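Local coordinates for CYCLIN domain-containing protein (Chaetomium thermophilum, PDB 6Z3U) that probably acts as the cyclin regulatory subunit of a cyclin-dependent serine/threonine kinase within the CDK-activating kinase complex, at residues A[95-100]-A[113-118]; A[140-145]-A[170-175]. All blocks are in the same frame, centred on the assembly; numbering follows the deposited sequence.

Running from the N terminus, helix 83-103 turns back into helix 108-124, and contact 1 closes this short hairpin across 12 intervening residues. The chain then enters helix 132-146, whose last turns open contact 2; a longer loop of 24 residues, including helix 153-159, is closed when helix 172-178 begins. The two contacts are in series, neither nested nor crossing, and their centres lie about 12 Å apart. They are joined directly: Ala114 packs on Leu140, and the Phe117 ring lies against Phe142 and its backbone oxygen near Leu175. Helix 108-124 thus bridges the inner hairpin of contact 1 and the kinase-facing pair of contact 2 within one cyclin box.

Contact 1. Residues A[95-100]-A[113-118]; sequences AELLRA and TAATFF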
loop_
_atom_site.group_PDB
_atom_site.type_symbol
_atom_site.label_atom_id
_atom_site.label_comp_id
_atom_site.label_asym_id
_atom_site.label_seq_id
_atom_site.Cartn_x
_atom_site.Cartn_y
_atom_site.Cartn_z
ATOM N N ALA A 95 -19.982 -4.303 12.821
ATOM C CA ALA A 95 -20.187 -5.740 12.964
ATOM C C ALA A 95 -20.934 -6.304 11.764
ATOM O O ALA A 95 -20.629 -7.407 11.298
ATOM C CB ALA A 95 -20.943 -6.036 14.258
ATOM N N GLU A 96 -21.923 -5.565 11.255
ATOM C CA GLU A 96 -22.631 -6.005 10.057
ATOM C C GLU A 96 -21.697 -6.024 8.856
ATOM O O GLU A 96 -21.787 -6.914 8.002
ATOM C CB GLU A 96 -23.833 -5.097 9.795
ATOM C CG GLU A 96 -24.737 -5.568 8.662
ATOM C CD GLU A 96 -26.021 -4.766 8.567
ATOM O OE1 GLU A 96 -25.974 -3.615 8.085
ATOM O OE2 GLU A 96 -27.080 -5.286 8.979
ATOM N N LEU A 97 -20.796 -5.043 8.772
ATOM C CA LEU A 97 -19.803 -5.030 7.703
ATOM C C LEU A 97 -18.956 -6.294 7.739
ATOM O O LEU A 97 -18.742 -6.942 6.707
ATOM C CB LEU A 97 -18.931 -3.780 7.833
ATOM C CG LEU A 97 -17.847 -3.551 6.781
ATOM C CD1 LEU A 97 -17.625 -2.063 6.570
ATOM C CD2 LEU A 97 -16.542 -4.219 7.185
ATOM N N LEU A 98 -18.467 -6.666 8.926
ATOM C CA LEU A 98 -17.664 -7.878 9.054
ATOM C C LEU A 98 -18.472 -9.112 8.675
ATOM O O LEU A 98 -17.993 -9.981 7.938
ATOM C CB LEU A 98 -17.130 -8.002 10.482
ATOM C CG LEU A 98 -16.116 -6.950 10.935
ATOM C CD1 LEU A 98 -15.750 -7.155 12.396
ATOM C CD2 LEU A 98 -14.875 -6.997 10.068
ATOM N N ARG A 99 -19.709 -9.206 9.171
ATOM C CA ARG A 99 -20.566 -10.322 8.785
ATOM C C ARG A 99 -20.706 -10.394 7.269
ATOM O O ARG A 99 -20.608 -11.475 6.677
ATOM C CB ARG A 99 -21.941 -10.195 9.446
ATOM C CG ARG A 99 -21.948 -10.449 10.950
ATOM C CD ARG A 99 -23.368 -10.686 11.483
ATOM N NE ARG A 99 -24.259 -9.552 11.238
ATOM C CZ ARG A 99 -24.425 -8.523 12.069
ATOM N NH1 ARG A 99 -23.758 -8.466 13.214
ATOM N NH2 ARG A 99 -25.259 -7.539 11.749
ATOM N N ALA A 100 -20.920 -9.245 6.623
ATOM C CA ALA A 100 -21.036 -9.223 5.169
ATOM C C ALA A 100 -19.754 -9.724 4.516
ATOM O O ALA A 100 -19.799 -10.452 3.516
ATOM C CB ALA A 100 -21.365 -7.809 4.694
ATOM N N THR A 113 -9.312 -3.923 6.678
ATOM C CA THR A 113 -9.130 -2.633 6.023
ATOM C C THR A 113 -10.467 -1.952 5.761
ATOM O O THR A 113 -10.612 -0.745 5.991
ATOM C CB THR A 113 -8.363 -2.813 4.715
ATOM O OG1 THR A 113 -7.018 -3.212 5.001
ATOM C CG2 THR A 113 -8.347 -1.514 3.922
ATOM N N ALA A 114 -11.453 -2.706 5.271
ATOM C CA ALA A 114 -12.775 -2.136 5.035
ATOM C C ALA A 114 -13.381 -1.615 6.331
ATOM O O ALA A 114 -13.936 -0.511 6.372
ATOM C CB ALA A 114 -13.688 -3.181 4.395
ATOM N N ALA A 115 -13.293 -2.404 7.403
ATOM C CA ALA A 115 -13.827 -1.962 8.687
ATOM C C ALA A 115 -13.124 -0.700 9.171
ATOM O O ALA A 115 -13.773 0.231 9.662
ATOM C CB ALA A 115 -13.690 -3.079 9.721
ATOM N N THR A 116 -11.796 -0.647 9.033
ATOM C CA THR A 116 -11.050 0.524 9.484
ATOM C C THR A 116 -11.425 1.763 8.680
ATOM O O THR A 116 -11.596 2.850 9.245
ATOM C CB THR A 116 -9.547 0.258 9.394
ATOM O OG1 THR A 116 -9.209 -0.868 10.214
ATOM C CG2 THR A 116 -8.759 1.474 9.860
ATOM N N PHE A 117 -11.551 1.625 7.356
ATOM C CA PHE A 117 -12.041 2.736 6.547
ATOM C C PHE A 117 -13.408 3.206 7.036
ATOM O O PHE A 117 -13.688 4.409 7.067
ATOM C CB PHE A 117 -12.127 2.333 5.074
ATOM C CG PHE A 117 -10.793 2.199 4.387
ATOM C CD1 PHE A 117 -9.621 2.610 5.003
ATOM C CD2 PHE A 117 -10.719 1.668 3.110
ATOM C CE1 PHE A 117 -8.403 2.486 4.361
ATOM C CE2 PHE A 117 -9.505 1.543 2.461
ATOM C CZ PHE A 117 -8.345 1.951 3.089
ATOM N N PHE A 118 -14.277 2.266 7.413
ATOM C CA PHE A 118 -15.599 2.636 7.905
ATOM C C PHE A 118 -15.490 3.438 9.197
ATOM O O PHE A 118 -16.120 4.491 9.340
ATOM C CB PHE A 118 -16.447 1.378 8.100
ATOM C CG PHE A 118 -17.876 1.659 8.473
ATOM C CD1 PHE A 118 -18.821 1.923 7.496
ATOM C CD2 PHE A 118 -18.279 1.632 9.799
ATOM C CE1 PHE A 118 -20.133 2.178 7.835
ATOM C CE2 PHE A 118 -19.591 1.882 10.143
ATOM C CZ PHE A 118 -20.520 2.155 9.160
#
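The first helical hairpin of the cyclin box brings helix 83-103 back against helix 108-124, and here residues 95-100 meet residues 113-118. The two short segments run nearly antiparallel, with 157° between their directions and axes 9.8 Å apart at closest approach. Leu97 carries the contact. Its CG stands anti to the backbone N (chi1 -178°), which sends both methyl groups across the gap, where they divide the opposite helix between them. CD2 comes down on the backbone at Ala115, 3.7 Å from Ala115 N, and lies alongside the methyl groups of two successive alanines, with Leu97 CD2 4.1 Å from Ala114 CB and 4.0 Å from Ala115 CB. The other branch reaches one turn further along: Leu97 CD1 touches Phe118 CB at 3.9 Å, and the two side chains slide past each other in opposite directions. Phe118 also has CG anti to its backbone N, so its ring is carried back toward the earlier helix, where it packs on Val90, Tyr93 and Thr94 and meets Tyr122 edge-to-face. Leu98 adds a smaller touch. With its CG beside the backbone N (chi1 -66°), it brings Leu98 CD2 to 4.1 Å from Ala115 CB, while its remaining neighbours include Leu226 and Ile227. The small alanine methyls let a leucine branch lie directly against the helix backbone, and every touching residue is buried. The side-chain packing between the segments is apolar, whereas the polar side chain of Thr113 is satisfied elsewhere, its OG1 hydrogen-bonding to Glu147 and His187. Leu97 also meets Leu136 of helix 132-146, and Ala114 meets Leu140. A pair of antiparallel helices packed on helix 132-146, the third and central helix, is the arrangement of the five-helix cyclin fold.

Contact 2. Residues A[140-145]-A[170-175]; sequences LFFGCK and AGEFLL
Phe142, Lys145 and Glu172 form the dense centre where the end of helix 132-146 meets the start of helix 172-178. Glu172 extends across the gap with CG anti to its backbone N (chi1 -169°), and its CG lies 3.6 Å from Phe142 CD1. Its carboxylate stands nearly upright to the Phe142 ring, the planes 82° apart, with OE1 at the ring edge and in its plane. Lys145, its CG beside the backbone N (chi1 -64°) and its chain extended from there, crosses the Glu172 side chain at about a right angle. Lys145 NZ donates to Glu172 OE1 in a salt bridge (2.4 Å), OE1 offering its syn lone pair. In this lysine-glutamate pair, by which cyclin boxes commonly hold the kinase, NZ also bonds to Asp132 O and Met134 O of the kinase chain, and Glu172 OE2 accepts from Met134 N of that chain. The bridge probably keeps both groups charged and fixed for these bonds. Phe141 CE2 lies 3.6 Å from the same Glu172 OE1. Beyond the pair, Leu175 CD2 sits 3.6 Å from Phe142 CB. By contrast, Phe173 leaves the backbone away from helix 132-146, only partly buried, and packs on Gln166 of the kinase chain.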
loop_
_atom_site.group_PDB
_atom_site.type_symbol
_atom_site.label_atom_id
_atom_site.label_comp_id
_atom_site.label_asym_id
_atom_site.label_seq_id
_atom_site.Cartn_x
_atom_site.Cartn_y
_atom_site.Cartn_z
ATOM N N LEU A 140 -16.294 -1.851 2.022
ATOM C CA LEU A 140 -15.870 -3.175 1.574
ATOM C C LEU A 140 -15.324 -3.125 0.152
ATOM O O LEU A 140 -14.308 -3.759 -0.152
ATOM C CB LEU A 140 -17.038 -4.155 1.664
ATOM C CG LEU A 140 -17.310 -4.752 3.046
ATOM C CD1 LEU A 140 -18.696 -5.369 3.098
ATOM C CD2 LEU A 140 -16.264 -5.787 3.397
ATOM N N PHE A 141 -15.983 -2.375 -0.733
ATOM C CA PHE A 141 -15.522 -2.287 -2.114
ATOM C C PHE A 141 -14.179 -1.572 -2.200
ATOM O O PHE A 141 -13.268 -2.026 -2.901
ATOM C CB PHE A 141 -16.565 -1.569 -2.969
ATOM C CG PHE A 141 -16.203 -1.485 -4.422
ATOM C CD1 PHE A 141 -16.197 -2.619 -5.215
ATOM C CD2 PHE A 141 -15.876 -0.269 -4.997
ATOM C CE1 PHE A 141 -15.866 -2.544 -6.552
ATOM C CE2 PHE A 141 -15.548 -0.187 -6.333
ATOM C CZ PHE A 141 -15.543 -1.326 -7.112
ATOM N N PHE A 142 -14.041 -0.447 -1.498
ATOM C CA PHE A 142 -12.775 0.278 -1.513
ATOM C C PHE A 142 -11.699 -0.465 -0.728
ATOM O O PHE A 142 -10.509 -0.340 -1.038
ATOM C CB PHE A 142 -12.980 1.685 -0.954
ATOM C CG PHE A 142 -11.947 2.674 -1.407
ATOM C CD1 PHE A 142 -11.820 2.998 -2.747
ATOM C CD2 PHE A 142 -11.113 3.295 -0.491
ATOM C CE1 PHE A 142 -10.875 3.911 -3.169
ATOM C CE2 PHE A 142 -10.166 4.211 -0.906
ATOM C CZ PHE A 142 -10.047 4.521 -2.246
ATOM N N GLY A 143 -12.095 -1.239 0.284
ATOM C CA GLY A 143 -11.125 -2.048 1.005
ATOM C C GLY A 143 -10.468 -3.090 0.122
ATOM O O GLY A 143 -9.275 -3.371 0.257
ATOM N N CYS A 144 -11.239 -3.683 -0.792
ATOM C CA CYS A 144 -10.657 -4.600 -1.767
ATOM C C CYS A 144 -9.559 -3.909 -2.566
ATOM O O CYS A 144 -8.423 -4.392 -2.637
ATOM C CB CYS A 144 -11.744 -5.129 -2.704
ATOM S SG CYS A 144 -12.905 -6.294 -1.955
ATOM N N LYS A 145 -9.888 -2.765 -3.168
ATOM C CA LYS A 145 -8.916 -2.044 -3.980
ATOM C C LYS A 145 -7.666 -1.718 -3.173
ATOM O O LYS A 145 -6.539 -1.912 -3.643
ATOM C CB LYS A 145 -9.554 -0.768 -4.530
ATOM C CG LYS A 145 -10.722 -1.013 -5.475
ATOM C CD LYS A 145 -11.234 0.288 -6.075
ATOM C CE LYS A 145 -12.147 0.027 -7.259
ATOM N NZ LYS A 145 -12.694 1.287 -7.838
ATOM N N ALA A 170 -21.178 5.824 -5.967
ATOM C CA ALA A 170 -21.416 7.213 -5.594
ATOM C C ALA A 170 -20.677 7.608 -4.325
ATOM O O ALA A 170 -20.407 8.797 -4.123
ATOM C CB ALA A 170 -22.914 7.460 -5.408
ATOM N N GLY A 171 -20.352 6.648 -3.465
ATOM C CA GLY A 171 -19.699 6.951 -2.210
ATOM C C GLY A 171 -18.213 6.658 -2.210
ATOM O O GLY A 171 -17.525 6.959 -1.231
ATOM N N GLU A 172 -17.702 6.072 -3.295
ATOM C CA GLU A 172 -16.300 5.665 -3.325
ATOM C C GLU A 172 -15.376 6.855 -3.090
ATOM O O GLU A 172 -14.560 6.853 -2.161
ATOM C CB GLU A 172 -15.973 4.984 -4.656
ATOM C CG GLU A 172 -14.608 4.303 -4.662
ATOM C CD GLU A 172 -14.212 3.764 -6.026
ATOM O OE1 GLU A 172 -13.516 2.726 -6.075
ATOM O OE2 GLU A 172 -14.589 4.376 -7.048
ATOM N N PHE A 173 -15.487 7.889 -3.930
ATOM C CA PHE A 173 -14.613 9.047 -3.776
ATOM C C PHE A 173 -14.897 9.777 -2.472
ATOM O O PHE A 173 -13.980 10.317 -1.841
ATOM C CB PHE A 173 -14.774 9.996 -4.963
ATOM C CG PHE A 173 -13.711 11.055 -5.035
ATOM C CD1 PHE A 173 -12.376 10.705 -5.164
ATOM C CD2 PHE A 173 -14.043 12.397 -4.970
ATOM C CE1 PHE A 173 -11.392 11.672 -5.230
ATOM C CE2 PHE A 173 -13.065 13.371 -5.036
ATOM C CZ PHE A 173 -11.736 13.008 -5.166
ATOM N N LEU A 174 -16.161 9.815 -2.057
ATOM C CA LEU A 174 -16.496 10.416 -0.771
ATOM C C LEU A 174 -15.742 9.724 0.360
ATOM O O LEU A 174 -15.155 10.381 1.227
ATOM C CB LEU A 174 -18.007 10.344 -0.548
ATOM C CG LEU A 174 -18.539 11.060 0.694
ATOM C CD1 LEU A 174 -18.347 12.569 0.573
ATOM C CD2 LEU A 174 -20.005 10.713 0.919
ATOM N N LEU A 175 -15.737 8.389 0.358
ATOM C CA LEU A 175 -14.988 7.653 1.371
ATOM C C LEU A 175 -13.506 7.994 1.308
ATOM O O LEU A 175 -12.852 8.155 2.346
ATOM C CB LEU A 175 -15.201 6.150 1.185
ATOM C CG LEU A 175 -14.373 5.223 2.076
ATOM C CD1 LEU A 175 -14.809 5.340 3.529
ATOM C CD2 LEU A 175 -14.474 3.783 1.594
#